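PDB 6W0P: kojibiose phosphorylase from Gut metagenome, which belongs to glycoside hydrolase family 65, carbohydrate-active enzymes that join a beta-sandwich N-terminal domain to a helical (alpha/alpha)6-barrel catalytic domain and a small beta-rich C-terminal domain. Local coordinates for residues Glu191-Asn196 against Leu219-Tyr224; Leu371-Tyr376 against Gln441-Glu446; Phe546-Gly551 against Asn611-Arg616. One frame throughout, in Å; residues are numbered along the deposited sequence.

The three contacts follow one another along the chain without overlap, each closing before the next opens. Contact 1 lies in the N-terminal domain, where it joins the outermost strands of two antiparallel sheets, 186-194 and 223-227. Contacts 2 and 3 both belong to the central catalytic domain: contact 2 packs helix 365-376 on helix 437-458, and contact 3 ties a loop to helix 603-613. Their centres are about 34 Å apart. Contact 1 is about 46 Å from contact 2 and about 66 Å from contact 3, centre to centre, and lies across the chain's centre from contact 3. The contacts thus sample separate parts of a multidomain enzyme and do not touch.

Contact 1. Residues Glu191-Asn196 against Leu219-Tyr224; sequences EFKIGN and LKEDSY
K193 reaches across from strand 186-194 to meet both E221 and Y224, and its charge and its aliphatic chain do different work. In the electrostatic part, K193 NZ forms a salt bridge with E221 OE2 at 3.6 Å, and K193 CE comes within 3.2 Å of the same oxygen. The two side chains approach from opposite directions. K220 NZ adds a longer bridge to E221 OE2, at 3.7 Å, so one carboxylate oxygen is shared by two lysines.

A water forms the second layer. It accepts from K193 NZ (2.6 Å) and from N196 ND2 (2.7 Å), donates to E221 OE1 (2.7 Å), and takes a weak bond from K220 NZ. OE2 takes the direct salt bridges, and OE1 is linked through the water to K193 and N196.

The aromatic part is a CH-pi contact. K193 CD lies 3.5 Å from the centroid of the Y224 ring and only 8° off its normal, which places it over the middle of the face. With CG of K193 anti to the backbone N (chi1 174°), the chain runs across that face before a bend at chi4 lifts NZ away from the ring toward the water. Any cation-pi attraction is weak.

Just beyond E221, D222 and S223 both face N234 in a classic beta bulge where strand 223-227 begins. The contact is a surface salt-bridge network joining edge strand 186-194 and the turn after it to the loop leading into edge strand 223-227, in the beta-sandwich domain of family 65 enzymes.

Contact 2. Residues Leu371-Tyr376 against Gln441-Glu446; sequences LIMFRY and QNYGIE
Y376 OH donates a 2.7 Å hydrogen bond to E446 OE1, the one hydrogen bond between residues 371-376 and 441-446. The oxygen is met on the syn side of the carboxylate, somewhat out of its plane, while OE1 itself lies at the edge of the phenol ring, near the ring plane. Ring and carboxylate planes stand almost perpendicular. The chain of E446 is extended beyond CG, which carries the carboxylate out to the hydroxyl; its other oxygen, OE2, also lies in a long, weak ion pair with K517.

The same phenol ring takes part in a T-shaped pair. Y443 points an edge at the face of Y376, with centroids 4.8 Å apart and planes at 70°. Y443 CD1 is the atom that touches, 3.4 Å above the Y376 plane and over its centre. Holding CG anti to the backbone N (chi1 -179°), Y376 offers its face to Y443 and its hydroxyl to E446 at once.

M373 covers a face of Y443. Its CE sits 3.7 Å from the Y443 centroid, close to the ring normal, and its SD follows at 4.2 Å, a Met-aromatic contact brought about by bends at chi2 and chi3. N442 CB lies against the opposite face, toward the rim, so the Y443 ring is sandwiched.

The two helix segments cross at 67° with their axes 10.5 Å apart, a wide spacing filled by these long side chains; residues 441-444 form a wider pi-type turn. Around the crossing, M447 packs on Y376, helix 418-434 lies against I372 and R375, and helix 513-518 touches E446 through C518.

Contact 3. Residues Phe546-Gly551 against Asn611-Arg616; sequences FEQNDG and NYYEPR
Y613 has the most surface buried here, and its hydroxyl makes the contact. Y613 OH donates a 2.6 Å hydrogen bond to F546 O, arriving at a C=O...donor angle of 133° and tilted 22° from the carbonyl plane. The carbonyl oxygen lies at the edge of the Y613 ring, near its plane. Q548 N is also close, 2.9 Å from Y613 OH. With CG beside its own backbone N (chi1 -72°), the Y613 ring extends from helix 603-613 to the loop.

This helix and the loop 546-551 belong to the central catalytic domain, in family 65 an (alpha/alpha)6 barrel, and the phenol ties the loop backbone to the helix. N609 of the same helix takes the amide N of F546, so that residue is held through both its backbone N and O.

Q548 points its CB toward Y613, 3.8 Å from the hydroxyl, and its OE1 passes 4.0 Å from Y613 CE1; its amide NE2 bonds to D477. F546 turns its ring away, edge-to-face with F593. Y612 CD2 lies over a face of the Y613 ring, 3.5 Å above its plane, while V590 packs on Y613, Q548 and F546 alike.

Contact 1. Residues Glu191-Asn196 against Leu219-Tyr224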
# COMPACT_ATOMS: atom_id res chain seq x y z
N GLU A 191 -17.02 38.40 12.85
CA GLU A 191 -18.47 38.54 12.52
C GLU A 191 -18.82 40.03 12.63
O GLU A 191 -18.21 40.69 13.46
CB GLU A 191 -19.32 37.65 13.43
CG GLU A 191 -18.90 36.20 13.39
CD GLU A 191 -17.81 35.84 14.39
OE1 GLU A 191 -17.62 36.59 15.34
OE2 GLU A 191 -17.16 34.79 14.21
N PHE A 192 -19.71 40.56 11.79
CA PHE A 192 -19.98 42.02 11.74
C PHE A 192 -21.36 42.30 11.18
O PHE A 192 -21.86 41.53 10.33
CB PHE A 192 -18.95 42.73 10.86
CG PHE A 192 -18.80 42.15 9.47
CD1 PHE A 192 -19.60 42.58 8.43
CD2 PHE A 192 -17.83 41.19 9.21
CE1 PHE A 192 -19.47 42.04 7.16
CE2 PHE A 192 -17.70 40.65 7.94
CZ PHE A 192 -18.52 41.07 6.92
N LYS A 193 -21.96 43.40 11.64
CA LYS A 193 -23.14 44.01 10.98
C LYS A 193 -22.78 45.46 10.68
O LYS A 193 -22.39 46.18 11.60
CB LYS A 193 -24.41 43.84 11.82
CG LYS A 193 -25.64 44.55 11.28
CD LYS A 193 -26.93 43.78 11.47
CE LYS A 193 -28.17 44.65 11.46
NZ LYS A 193 -28.25 45.51 10.25
N ILE A 194 -22.87 45.84 9.41
CA ILE A 194 -22.62 47.22 8.90
C ILE A 194 -23.84 47.61 8.07
O ILE A 194 -23.99 47.07 6.98
CB ILE A 194 -21.32 47.26 8.09
CG1 ILE A 194 -20.20 46.55 8.86
CG2 ILE A 194 -20.97 48.69 7.70
CD1 ILE A 194 -18.78 46.98 8.53
N GLY A 195 -24.67 48.52 8.59
CA GLY A 195 -25.92 48.95 7.94
C GLY A 195 -26.87 47.77 7.78
O GLY A 195 -27.03 47.01 8.75
N ASN A 196 -27.45 47.59 6.60
CA ASN A 196 -28.45 46.51 6.37
C ASN A 196 -27.73 45.22 5.96
O ASN A 196 -28.43 44.27 5.53
CB ASN A 196 -29.51 46.93 5.35
CG ASN A 196 -30.49 47.93 5.94
OD1 ASN A 196 -30.69 49.01 5.39
ND2 ASN A 196 -31.09 47.56 7.06
N LEU A 219 -36.00 43.37 3.61
CA LEU A 219 -36.88 43.52 4.80
C LEU A 219 -35.99 43.74 6.03
O LEU A 219 -35.07 42.90 6.28
CB LEU A 219 -37.77 42.28 4.92
CG LEU A 219 -38.84 42.34 6.02
CD1 LEU A 219 -39.90 43.39 5.71
CD2 LEU A 219 -39.51 40.98 6.19
N LYS A 220 -36.24 44.83 6.76
CA LYS A 220 -35.65 45.07 8.10
C LYS A 220 -35.94 43.85 8.99
O LYS A 220 -37.11 43.44 9.06
CB LYS A 220 -36.20 46.36 8.73
CG LYS A 220 -35.55 46.74 10.06
CD LYS A 220 -34.09 47.15 9.94
CE LYS A 220 -33.40 47.19 11.29
NZ LYS A 220 -32.04 47.78 11.19
N GLU A 221 -34.91 43.28 9.61
CA GLU A 221 -35.01 42.16 10.57
C GLU A 221 -35.46 42.69 11.94
O GLU A 221 -35.34 43.90 12.18
CB GLU A 221 -33.67 41.42 10.64
CG GLU A 221 -32.58 42.14 11.43
CD GLU A 221 -31.98 43.40 10.83
OE1 GLU A 221 -32.19 43.68 9.63
OE2 GLU A 221 -31.29 44.13 11.58
N ASP A 222 -35.98 41.81 12.79
CA ASP A 222 -36.47 42.13 14.15
C ASP A 222 -35.25 42.08 15.08
O ASP A 222 -35.22 42.84 16.02
CB ASP A 222 -37.59 41.18 14.59
CG ASP A 222 -38.88 41.40 13.83
OD1 ASP A 222 -39.51 42.43 14.05
OD2 ASP A 222 -39.21 40.55 12.97
N SER A 223 -34.27 41.24 14.77
CA SER A 223 -32.99 41.17 15.52
C SER A 223 -31.96 40.38 14.73
O SER A 223 -32.36 39.75 13.74
CB SER A 223 -33.19 40.58 16.90
OG SER A 223 -33.70 39.26 16.81
N TYR A 224 -30.71 40.39 15.18
CA TYR A 224 -29.56 39.68 14.56
C TYR A 224 -28.65 39.09 15.64
O TYR A 224 -28.70 39.56 16.78
CB TYR A 224 -28.82 40.64 13.64
CG TYR A 224 -28.06 41.77 14.29
CD1 TYR A 224 -28.67 42.99 14.59
CD2 TYR A 224 -26.70 41.65 14.56
CE1 TYR A 224 -27.95 44.04 15.15
CE2 TYR A 224 -25.97 42.69 15.12
CZ TYR A 224 -26.59 43.89 15.42
OH TYR A 224 -25.86 44.90 15.98
O HOH W 1 -30.54 45.76 9.03

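Contact 2. Residues Leu371-Tyr376 against Gln441-Glu446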
# COMPACT_ATOMS: atom_id res chain seq x y z
N LEU A 371 -8.68 25.94 -18.79
CA LEU A 371 -8.39 24.54 -18.37
C LEU A 371 -6.89 24.26 -18.50
O LEU A 371 -6.33 23.69 -17.54
CB LEU A 371 -9.22 23.56 -19.19
CG LEU A 371 -10.66 23.44 -18.73
CD1 LEU A 371 -11.46 22.54 -19.65
CD2 LEU A 371 -10.72 22.92 -17.30
N ILE A 372 -6.23 24.67 -19.59
CA ILE A 372 -4.76 24.47 -19.76
C ILE A 372 -3.98 25.43 -18.84
O ILE A 372 -2.96 25.00 -18.30
CB ILE A 372 -4.38 24.59 -21.23
CG1 ILE A 372 -5.07 23.50 -22.05
CG2 ILE A 372 -2.88 24.54 -21.41
CD1 ILE A 372 -5.43 23.94 -23.46
N MET A 373 -4.47 26.65 -18.60
CA MET A 373 -3.76 27.66 -17.76
C MET A 373 -3.74 27.16 -16.32
O MET A 373 -2.74 27.40 -15.58
CB MET A 373 -4.43 29.04 -17.81
CG MET A 373 -4.21 29.80 -19.11
SD MET A 373 -2.52 29.87 -19.68
CE MET A 373 -1.74 30.67 -18.29
N PHE A 374 -4.79 26.44 -15.92
CA PHE A 374 -4.78 25.81 -14.59
C PHE A 374 -3.48 25.01 -14.46
O PHE A 374 -2.88 25.07 -13.37
CB PHE A 374 -5.99 24.91 -14.33
CG PHE A 374 -5.72 23.92 -13.23
CD1 PHE A 374 -5.61 24.34 -11.91
CD2 PHE A 374 -5.51 22.59 -13.52
CE1 PHE A 374 -5.34 23.43 -10.90
CE2 PHE A 374 -5.23 21.68 -12.51
CZ PHE A 374 -5.15 22.11 -11.20
N ARG A 375 -3.10 24.28 -15.51
CA ARG A 375 -1.89 23.41 -15.52
C ARG A 375 -0.62 24.27 -15.61
O ARG A 375 0.37 23.92 -14.97
CB ARG A 375 -1.95 22.39 -16.66
CG ARG A 375 -3.12 21.43 -16.56
CD ARG A 375 -3.12 20.57 -15.29
NE ARG A 375 -4.04 19.44 -15.43
CZ ARG A 375 -4.19 18.44 -14.56
NH1 ARG A 375 -3.48 18.41 -13.45
NH2 ARG A 375 -5.06 17.48 -14.81
N TYR A 376 -0.63 25.33 -16.40
CA TYR A 376 0.52 26.26 -16.47
C TYR A 376 0.76 26.80 -15.06
O TYR A 376 1.91 26.85 -14.62
CB TYR A 376 0.33 27.40 -17.47
CG TYR A 376 1.56 28.27 -17.50
CD1 TYR A 376 2.69 27.88 -18.19
CD2 TYR A 376 1.65 29.39 -16.68
CE1 TYR A 376 3.86 28.63 -18.14
CE2 TYR A 376 2.80 30.15 -16.61
CZ TYR A 376 3.92 29.76 -17.34
OH TYR A 376 5.04 30.53 -17.25
N GLN A 441 3.68 30.80 -27.43
CA GLN A 441 4.89 31.61 -27.10
C GLN A 441 4.95 31.87 -25.59
O GLN A 441 5.97 31.57 -24.98
CB GLN A 441 4.88 32.93 -27.87
CG GLN A 441 6.15 33.77 -27.69
CD GLN A 441 7.42 33.06 -28.09
OE1 GLN A 441 7.67 32.79 -29.27
NE2 GLN A 441 8.23 32.73 -27.11
N ASN A 442 3.89 32.41 -25.00
CA ASN A 442 3.93 32.93 -23.61
C ASN A 442 3.88 31.77 -22.58
O ASN A 442 4.39 31.98 -21.48
CB ASN A 442 2.82 33.96 -23.37
CG ASN A 442 2.95 35.19 -24.24
OD1 ASN A 442 3.98 35.38 -24.89
ND2 ASN A 442 1.95 36.05 -24.24
N TYR A 443 3.31 30.60 -22.94
CA TYR A 443 2.99 29.50 -21.99
C TYR A 443 3.31 28.11 -22.55
O TYR A 443 4.00 27.34 -21.88
CB TYR A 443 1.52 29.60 -21.58
CG TYR A 443 1.16 30.93 -20.98
CD1 TYR A 443 1.71 31.32 -19.77
CD2 TYR A 443 0.33 31.82 -21.64
CE1 TYR A 443 1.41 32.55 -19.20
CE2 TYR A 443 0.01 33.05 -21.08
CZ TYR A 443 0.56 33.42 -19.86
OH TYR A 443 0.26 34.62 -19.29
N GLY A 444 2.80 27.79 -23.73
CA GLY A 444 2.76 26.43 -24.30
C GLY A 444 4.13 25.79 -24.36
O GLY A 444 4.30 24.69 -23.83
N ILE A 445 5.08 26.46 -25.00
CA ILE A 445 6.45 25.94 -25.23
C ILE A 445 7.05 25.56 -23.88
O ILE A 445 7.55 24.44 -23.76
CB ILE A 445 7.29 26.98 -25.98
CG1 ILE A 445 6.63 27.35 -27.32
CG2 ILE A 445 8.73 26.50 -26.16
CD1 ILE A 445 7.26 28.55 -28.01
N GLU A 446 6.96 26.44 -22.88
CA GLU A 446 7.52 26.19 -21.53
C GLU A 446 6.95 24.87 -20.98
O GLU A 446 7.77 24.02 -20.53
CB GLU A 446 7.23 27.35 -20.58
CG GLU A 446 8.01 27.21 -19.29
CD GLU A 446 7.67 28.22 -18.22
OE1 GLU A 446 7.05 29.24 -18.57
OE2 GLU A 446 8.00 27.98 -17.04

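Contact 3. Residues Phe546-Gly551 against Asn611-Arg616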
# COMPACT_ATOMS: atom_id res chain seq x y z
N PHE A 546 -1.54 -3.23 -31.98
CA PHE A 546 -0.63 -2.81 -30.89
C PHE A 546 -0.77 -3.80 -29.75
O PHE A 546 -1.92 -4.27 -29.47
CB PHE A 546 -0.93 -1.39 -30.41
CG PHE A 546 -0.68 -0.34 -31.45
CD1 PHE A 546 0.57 0.24 -31.60
CD2 PHE A 546 -1.71 0.07 -32.29
CE1 PHE A 546 0.78 1.21 -32.58
CE2 PHE A 546 -1.49 1.05 -33.24
CZ PHE A 546 -0.25 1.62 -33.39
N GLU A 547 0.35 -4.17 -29.12
CA GLU A 547 0.31 -5.00 -27.89
C GLU A 547 0.29 -4.02 -26.73
O GLU A 547 1.11 -3.13 -26.75
CB GLU A 547 1.49 -5.99 -27.81
CG GLU A 547 1.33 -6.97 -26.65
CD GLU A 547 2.41 -8.04 -26.51
OE1 GLU A 547 3.51 -7.84 -27.06
OE2 GLU A 547 2.16 -9.02 -25.81
N GLN A 548 -0.65 -4.16 -25.80
CA GLN A 548 -0.93 -3.14 -24.76
C GLN A 548 0.32 -2.92 -23.92
O GLN A 548 0.59 -1.76 -23.54
CB GLN A 548 -2.09 -3.56 -23.85
CG GLN A 548 -2.54 -2.44 -22.95
CD GLN A 548 -3.73 -2.84 -22.13
OE1 GLN A 548 -4.81 -3.07 -22.67
NE2 GLN A 548 -3.53 -2.89 -20.83
N ASN A 549 1.02 -4.00 -23.59
CA ASN A 549 2.33 -3.93 -22.89
C ASN A 549 3.12 -5.21 -23.21
O ASN A 549 2.51 -6.16 -23.76
CB ASN A 549 2.16 -3.67 -21.39
CG ASN A 549 1.41 -4.77 -20.67
OD1 ASN A 549 0.29 -4.54 -20.20
ND2 ASN A 549 2.03 -5.93 -20.54
N ASP A 550 4.41 -5.21 -22.90
CA ASP A 550 5.29 -6.39 -23.11
C ASP A 550 4.67 -7.56 -22.35
O ASP A 550 4.41 -7.38 -21.13
CB ASP A 550 6.72 -6.13 -22.64
CG ASP A 550 7.80 -7.01 -23.28
OD1 ASP A 550 7.58 -7.55 -24.39
OD2 ASP A 550 8.92 -7.08 -22.69
N GLY A 551 4.41 -8.67 -23.03
CA GLY A 551 3.89 -9.91 -22.43
C GLY A 551 2.37 -9.89 -22.28
O GLY A 551 1.82 -10.89 -21.72
N ASN A 611 -11.36 -5.37 -32.29
CA ASN A 611 -11.81 -6.78 -32.23
C ASN A 611 -10.99 -7.49 -31.15
O ASN A 611 -11.54 -8.37 -30.51
CB ASN A 611 -11.66 -7.53 -33.56
CG ASN A 611 -12.77 -7.26 -34.56
OD1 ASN A 611 -13.79 -6.67 -34.22
ND2 ASN A 611 -12.56 -7.65 -35.81
N TYR A 612 -9.71 -7.15 -30.98
CA TYR A 612 -8.87 -7.81 -29.94
C TYR A 612 -9.21 -7.27 -28.54
O TYR A 612 -9.37 -8.09 -27.63
CB TYR A 612 -7.38 -7.69 -30.24
CG TYR A 612 -6.56 -8.51 -29.28
CD1 TYR A 612 -6.28 -9.84 -29.52
CD2 TYR A 612 -6.15 -7.97 -28.07
CE1 TYR A 612 -5.56 -10.60 -28.61
CE2 TYR A 612 -5.41 -8.70 -27.16
CZ TYR A 612 -5.11 -10.02 -27.43
OH TYR A 612 -4.43 -10.73 -26.49
N TYR A 613 -9.34 -5.95 -28.35
CA TYR A 613 -9.39 -5.30 -27.01
C TYR A 613 -10.81 -5.09 -26.47
O TYR A 613 -10.96 -5.25 -25.25
CB TYR A 613 -8.56 -4.02 -27.03
CG TYR A 613 -7.08 -4.29 -27.07
CD1 TYR A 613 -6.43 -4.90 -26.02
CD2 TYR A 613 -6.33 -3.94 -28.18
CE1 TYR A 613 -5.07 -5.16 -26.07
CE2 TYR A 613 -4.97 -4.19 -28.24
CZ TYR A 613 -4.34 -4.81 -27.19
OH TYR A 613 -3.00 -5.05 -27.28
N GLU A 614 -11.79 -4.74 -27.30
CA GLU A 614 -13.18 -4.52 -26.82
C GLU A 614 -13.66 -5.75 -26.03
O GLU A 614 -14.16 -5.57 -24.93
CB GLU A 614 -14.13 -4.16 -27.97
CG GLU A 614 -15.56 -3.85 -27.54
CD GLU A 614 -16.39 -5.00 -26.98
OE1 GLU A 614 -16.45 -6.03 -27.65
OE2 GLU A 614 -16.96 -4.86 -25.83
N PRO A 615 -13.57 -7.01 -26.52
CA PRO A 615 -14.10 -8.16 -25.75
C PRO A 615 -13.29 -8.59 -24.50
O PRO A 615 -13.81 -9.38 -23.70
CB PRO A 615 -14.14 -9.32 -26.77
CG PRO A 615 -13.17 -8.92 -27.87
CD PRO A 615 -13.10 -7.40 -27.86
N ARG A 616 -12.08 -8.06 -24.33
CA ARG A 616 -11.28 -8.21 -23.08
C ARG A 616 -11.55 -7.05 -22.11
O ARG A 616 -10.94 -7.07 -21.02
CB ARG A 616 -9.80 -8.27 -23.43
CG ARG A 616 -9.45 -9.47 -24.31
CD ARG A 616 -7.98 -9.60 -24.59
NE ARG A 616 -7.65 -10.96 -24.98
CZ ARG A 616 -7.88 -11.47 -26.19
NH1 ARG A 616 -8.46 -10.74 -27.13
NH2 ARG A 616 -7.52 -12.72 -26.46